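Ubiquitin-conjugating enzyme E2, putative (Plasmodium falciparum, PDB 2Q0V) probably takes part in ubiquitin transfer, being a protein of the ubiquitin-conjugating E2 family related to the UBE2V variants. Local coordinates at residues L76-C80 and I125-L129; I97-C101 and L132-M136. All blocks are in the same frame, centred on the assembly; numbering follows the deposited sequence.

From the N terminus, helix 22-34 leads into an antiparallel four-stranded meander, whose third strand, with the residue after it, supplies 76-80. The chain continues through strand 90-93 into the loop that holds 97-101, then passes helix 114-117 and enters helix 125-135, which carries 125-129 and draws to its end around 132-136. Contact 1 closes a loop of 44 residues and contact 2 one of 30. Their segments alternate, so the two closures cross instead of nesting. Because both end on the same helix, contact 1 ties its first part to the sheet and contact 2 its last part to the loop beyond the sheet. Their centres lie 14 Å apart, bridged by packing of L76 on L132.

Contact 1 of 2, residues L76-C80 and I125-L129; sequences LTIFC and IETIL
I78 plants its CD1 methyl among three residues of one helix face: I125 CG2 at 3.9 Å, I128 CG2 at 4.0 Å and L129 CD2 at 3.9 Å. The branch reaches that far because CG1 lies beside the backbone N and chi2 is extended (-173°), which carries CD1 out from the strand toward the helix. I78 and I125 run past one another in opposite directions, and the CG2 methyl of I78 also meets I125 CG1, 4.1 Å away. The two ends of the patch are lighter. C80 SG comes within 3.9 Å of I125 CD1, while L76 CG approaches L129 CD2 at 4.3 Å. No hydrogen bond crosses this buried, apolar interface. Around it, I125 also leans on W57 and F44, L129 on V42 and F44, and I128 on V91, P89 and W119. Polar ties hold one end of each segment: I125 N bonds to E29 OE1 and C80 O to R22 NH2, both partners belonging to helix 22-34. With short-segment axes 10.7 Å apart at an angle of 142°, the pair illustrates how a helix is laid over an antiparallel meander in the alpha/beta core of the ubiquitin-conjugating (UBC) fold.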
loop_
_atom_site.group_PDB
_atom_site.type_symbol
_atom_site.label_atom_id
_atom_site.label_comp_id
_atom_site.label_asym_id
_atom_site.label_seq_id
_atom_site.Cartn_x
_atom_site.Cartn_y
_atom_site.Cartn_z
ATOM N N LEU A 76 5.547 -2.584 -4.618
ATOM C CA LEU A 76 5.419 -3.014 -3.268
ATOM C C LEU A 76 4.450 -4.158 -3.086
ATOM O O LEU A 76 3.736 -4.521 -4.004
ATOM C CB LEU A 76 5.181 -1.844 -2.304
ATOM C CG LEU A 76 4.221 -0.669 -2.365
ATOM C CD1 LEU A 76 4.492 0.114 -1.101
ATOM C CD2 LEU A 76 4.370 0.233 -3.593
ATOM N N THR A 77 4.516 -4.774 -1.912
ATOM C CA THR A 77 3.777 -5.980 -1.609
ATOM C C THR A 77 3.011 -5.718 -0.322
ATOM O O THR A 77 3.588 -5.296 0.666
ATOM C CB THR A 77 4.759 -7.206 -1.480
ATOM O OG1 THR A 77 5.390 -7.428 -2.744
ATOM C CG2 THR A 77 4.046 -8.477 -1.079
ATOM N N ILE A 78 1.701 -5.927 -0.363
ATOM C CA ILE A 78 0.848 -5.803 0.836
ATOM C C ILE A 78 0.310 -7.191 1.225
ATOM O O ILE A 78 -0.203 -7.923 0.407
ATOM C CB ILE A 78 -0.274 -4.713 0.642
ATOM C CG1 ILE A 78 0.391 -3.339 0.514
ATOM C CG2 ILE A 78 -1.252 -4.707 1.803
ATOM C CD1 ILE A 78 -0.546 -2.133 0.476
ATOM N N PHE A 79 0.470 -7.570 2.474
ATOM C CA PHE A 79 -0.006 -8.864 2.887
ATOM C C PHE A 79 -1.090 -8.712 3.917
ATOM O O PHE A 79 -0.824 -8.191 4.996
ATOM C CB PHE A 79 1.127 -9.710 3.488
ATOM C CG PHE A 79 0.637 -11.021 4.065
ATOM C CD1 PHE A 79 0.367 -12.096 3.224
ATOM C CD2 PHE A 79 0.390 -11.149 5.431
ATOM C CE1 PHE A 79 -0.121 -13.284 3.731
ATOM C CE2 PHE A 79 -0.107 -12.349 5.955
ATOM C CZ PHE A 79 -0.361 -13.414 5.103
ATOM N N CYS A 80 -2.293 -9.182 3.603
ATOM C CA CYS A 80 -3.421 -9.130 4.551
ATOM C C CYS A 80 -3.600 -10.468 5.280
ATOM O O CYS A 80 -4.065 -11.432 4.671
ATOM C CB CYS A 80 -4.729 -8.786 3.817
ATOM S SG CYS A 80 -4.708 -7.269 2.787
ATOM N N ILE A 125 -6.307 -1.153 1.483
ATOM C CA ILE A 125 -5.085 -1.202 0.697
ATOM C C ILE A 125 -4.853 0.150 -0.009
ATOM O O ILE A 125 -3.751 0.703 0.055
ATOM C CB ILE A 125 -5.132 -2.395 -0.292
ATOM C CG1 ILE A 125 -5.029 -3.713 0.500
ATOM C CG2 ILE A 125 -3.988 -2.302 -1.307
ATOM C CD1 ILE A 125 -5.826 -4.840 -0.056
ATOM N N GLU A 126 -5.894 0.695 -0.632
ATOM C CA GLU A 126 -5.816 1.994 -1.281
ATOM C C GLU A 126 -5.406 3.137 -0.331
ATOM O O GLU A 126 -4.488 3.902 -0.661
ATOM C CB GLU A 126 -7.107 2.286 -2.031
ATOM C CG GLU A 126 -7.237 3.675 -2.617
ATOM C CD GLU A 126 -8.526 3.850 -3.456
ATOM O OE1 GLU A 126 -9.273 2.841 -3.670
ATOM O OE2 GLU A 126 -8.790 5.004 -3.900
ATOM N N THR A 127 -6.029 3.217 0.844
ATOM C CA THR A 127 -5.623 4.202 1.885
ATOM C C THR A 127 -4.120 4.195 2.169
ATOM O O THR A 127 -3.511 5.252 2.377
ATOM C CB THR A 127 -6.352 3.973 3.254
ATOM O OG1 THR A 127 -7.730 3.687 3.021
ATOM C CG2 THR A 127 -6.282 5.199 4.115
ATOM N N ILE A 128 -3.551 2.995 2.220
ATOM C CA ILE A 128 -2.132 2.817 2.501
ATOM C C ILE A 128 -1.315 3.385 1.333
ATOM O O ILE A 128 -0.434 4.192 1.525
ATOM C CB ILE A 128 -1.795 1.321 2.719
ATOM C CG1 ILE A 128 -2.531 0.763 3.962
ATOM C CG2 ILE A 128 -0.249 1.113 2.743
ATOM C CD1 ILE A 128 -2.487 -0.798 4.064
ATOM N N LEU A 129 -1.674 2.994 0.123
ATOM C CA LEU A 129 -0.995 3.460 -1.074
ATOM C C LEU A 129 -1.045 4.974 -1.181
ATOM O O LEU A 129 0.001 5.590 -1.286
ATOM C CB LEU A 129 -1.518 2.726 -2.315
ATOM C CG LEU A 129 -1.268 1.209 -2.221
ATOM C CD1 LEU A 129 -1.876 0.425 -3.379
ATOM C CD2 LEU A 129 0.232 0.832 -1.948
#

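Contact 2 of 2, residues I97-C101 and L132-M136; sequences IEMSC and LRQEM
M99 and M136 are the residues whose CA atoms lie closest, 7.5 Å apart, where the irregular segment 97-101 passes the final part of helix 125-135. In this UBC fold the loop beyond the four-stranded sheet is packed against the helix that lies over the sheet, a union made largely by sulfur and methyl groups. M99 is the central wedge. Its SD sits 4.0 Å from M136 CG and 4.2 Å from E135 CB, and a bend at chi3 (-57°) turns CE to L132 CD2, at 3.9 Å, the two side chains crossing at about a right angle. That same leucine methyl also meets C101 SG, at 4.1 Å. M136, by contrast, is extended beyond CG (chi3 171°), which carries its CE toward the sheet, where it touches I97 CD1 at 4.1 Å. On the sheet, I61, Y74 and F93 pack against these side chains, with F69 beside I97 and M136. N141 hydrogen-bonds to both segments, its OD1 receiving S100 N and its ND2 donating to E135 O. A water completes the link between the segments, hydrogen-bonded to S100 OG at 2.7 Å and donating to E135 OE1 at 2.5 Å.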
loop_
_atom_site.group_PDB
_atom_site.type_symbol
_atom_site.label_atom_id
_atom_site.label_comp_id
_atom_site.label_asym_id
_atom_site.label_seq_id
_atom_site.Cartn_x
_atom_site.Cartn_y
_atom_site.Cartn_z
ATOM N N ILE A 97 13.724 2.592 -1.572
ATOM C CA ILE A 97 13.274 3.927 -1.285
ATOM C C ILE A 97 13.906 4.406 0.025
ATOM O O ILE A 97 14.265 3.604 0.898
ATOM C CB ILE A 97 11.703 3.976 -1.272
ATOM C CG1 ILE A 97 11.179 5.410 -1.429
ATOM C CG2 ILE A 97 11.116 3.217 -0.072
ATOM C CD1 ILE A 97 9.670 5.498 -1.501
ATOM N N GLU A 98 14.082 5.710 0.145
ATOM C CA GLU A 98 14.438 6.307 1.438
ATOM C C GLU A 98 13.294 7.189 1.864
ATOM O O GLU A 98 13.004 8.207 1.218
ATOM C CB GLU A 98 15.754 7.094 1.370
ATOM C CG GLU A 98 16.953 6.194 1.126
ATOM C CD GLU A 98 17.484 5.544 2.393
ATOM O OE1 GLU A 98 17.625 6.260 3.416
ATOM O OE2 GLU A 98 17.768 4.324 2.366
ATOM N N MET A 99 12.612 6.751 2.919
ATOM C CA MET A 99 11.523 7.522 3.536
ATOM C C MET A 99 11.574 7.310 5.032
ATOM O O MET A 99 11.880 6.206 5.494
ATOM C CB MET A 99 10.160 7.065 3.025
ATOM C CG MET A 99 9.768 7.602 1.685
ATOM S SD MET A 99 7.976 7.708 1.426
ATOM C CE MET A 99 7.492 6.034 1.703
ATOM N N SER A 100 11.239 8.336 5.804
ATOM C CA SER A 100 11.255 8.192 7.269
ATOM C C SER A 100 10.377 7.053 7.844
ATOM O O SER A 100 10.621 6.603 8.960
ATOM C CB SER A 100 10.975 9.531 7.956
ATOM O OG SER A 100 9.600 9.889 7.817
ATOM N N CYS A 101 9.382 6.579 7.102
ATOM C CA CYS A 101 8.533 5.453 7.563
ATOM C C CYS A 101 8.865 4.116 6.875
ATOM O O CYS A 101 8.100 3.164 6.973
ATOM C CB CYS A 101 7.056 5.778 7.340
ATOM S SG CYS A 101 6.669 5.971 5.593
ATOM N N LEU A 132 1.159 6.592 1.499
ATOM C CA LEU A 132 2.565 6.514 1.124
ATOM C C LEU A 132 2.935 7.557 0.074
ATOM O O LEU A 132 3.985 8.193 0.170
ATOM C CB LEU A 132 2.927 5.095 0.674
ATOM C CG LEU A 132 2.992 4.050 1.817
ATOM C CD1 LEU A 132 3.146 2.617 1.225
ATOM C CD2 LEU A 132 4.110 4.369 2.784
ATOM N N ARG A 133 2.045 7.790 -0.885
ATOM C CA ARG A 133 2.303 8.833 -1.844
ATOM C C ARG A 133 2.282 10.231 -1.206
ATOM O O ARG A 133 3.000 11.107 -1.646
ATOM C CB ARG A 133 1.317 8.756 -2.995
ATOM C CG ARG A 133 1.981 8.944 -4.290
ATOM C CD ARG A 133 1.259 8.237 -5.421
ATOM N NE ARG A 133 0.370 9.190 -6.046
ATOM C CZ ARG A 133 0.743 10.234 -6.781
ATOM N NH1 ARG A 133 -0.189 11.033 -7.255
ATOM N NH2 ARG A 133 2.007 10.475 -7.057
ATOM N N GLN A 134 1.488 10.426 -0.154
ATOM C CA GLN A 134 1.439 11.718 0.537
ATOM C C GLN A 134 2.634 11.968 1.414
ATOM O O GLN A 134 3.096 13.095 1.525
ATOM C CB GLN A 134 0.139 11.865 1.311
ATOM C CG GLN A 134 -1.047 12.015 0.322
ATOM C CD GLN A 134 -1.268 13.463 -0.115
ATOM O OE1 GLN A 134 -1.031 14.409 0.651
ATOM N NE2 GLN A 134 -1.743 13.635 -1.316
ATOM N N GLU A 135 3.144 10.901 2.017
ATOM C CA GLU A 135 4.386 10.953 2.758
ATOM C C GLU A 135 5.571 11.470 1.949
ATOM O O GLU A 135 6.502 12.005 2.535
ATOM C CB GLU A 135 4.741 9.568 3.296
ATOM C CG GLU A 135 3.982 9.211 4.548
ATOM C CD GLU A 135 4.125 10.239 5.645
ATOM O OE1 GLU A 135 5.242 10.347 6.225
ATOM O OE2 GLU A 135 3.111 10.929 5.934
ATOM N N MET A 136 5.545 11.267 0.630
ATOM C CA MET A 136 6.608 11.708 -0.262
ATOM C C MET A 136 6.665 13.223 -0.331
ATOM O O MET A 136 7.731 13.778 -0.575
ATOM C CB MET A 136 6.400 11.167 -1.669
ATOM C CG MET A 136 6.708 9.717 -1.842
ATOM S SD MET A 136 6.012 9.258 -3.404
ATOM C CE MET A 136 6.747 7.606 -3.496
HETATM O O HOH W 1 7.581 9.395 6.096
#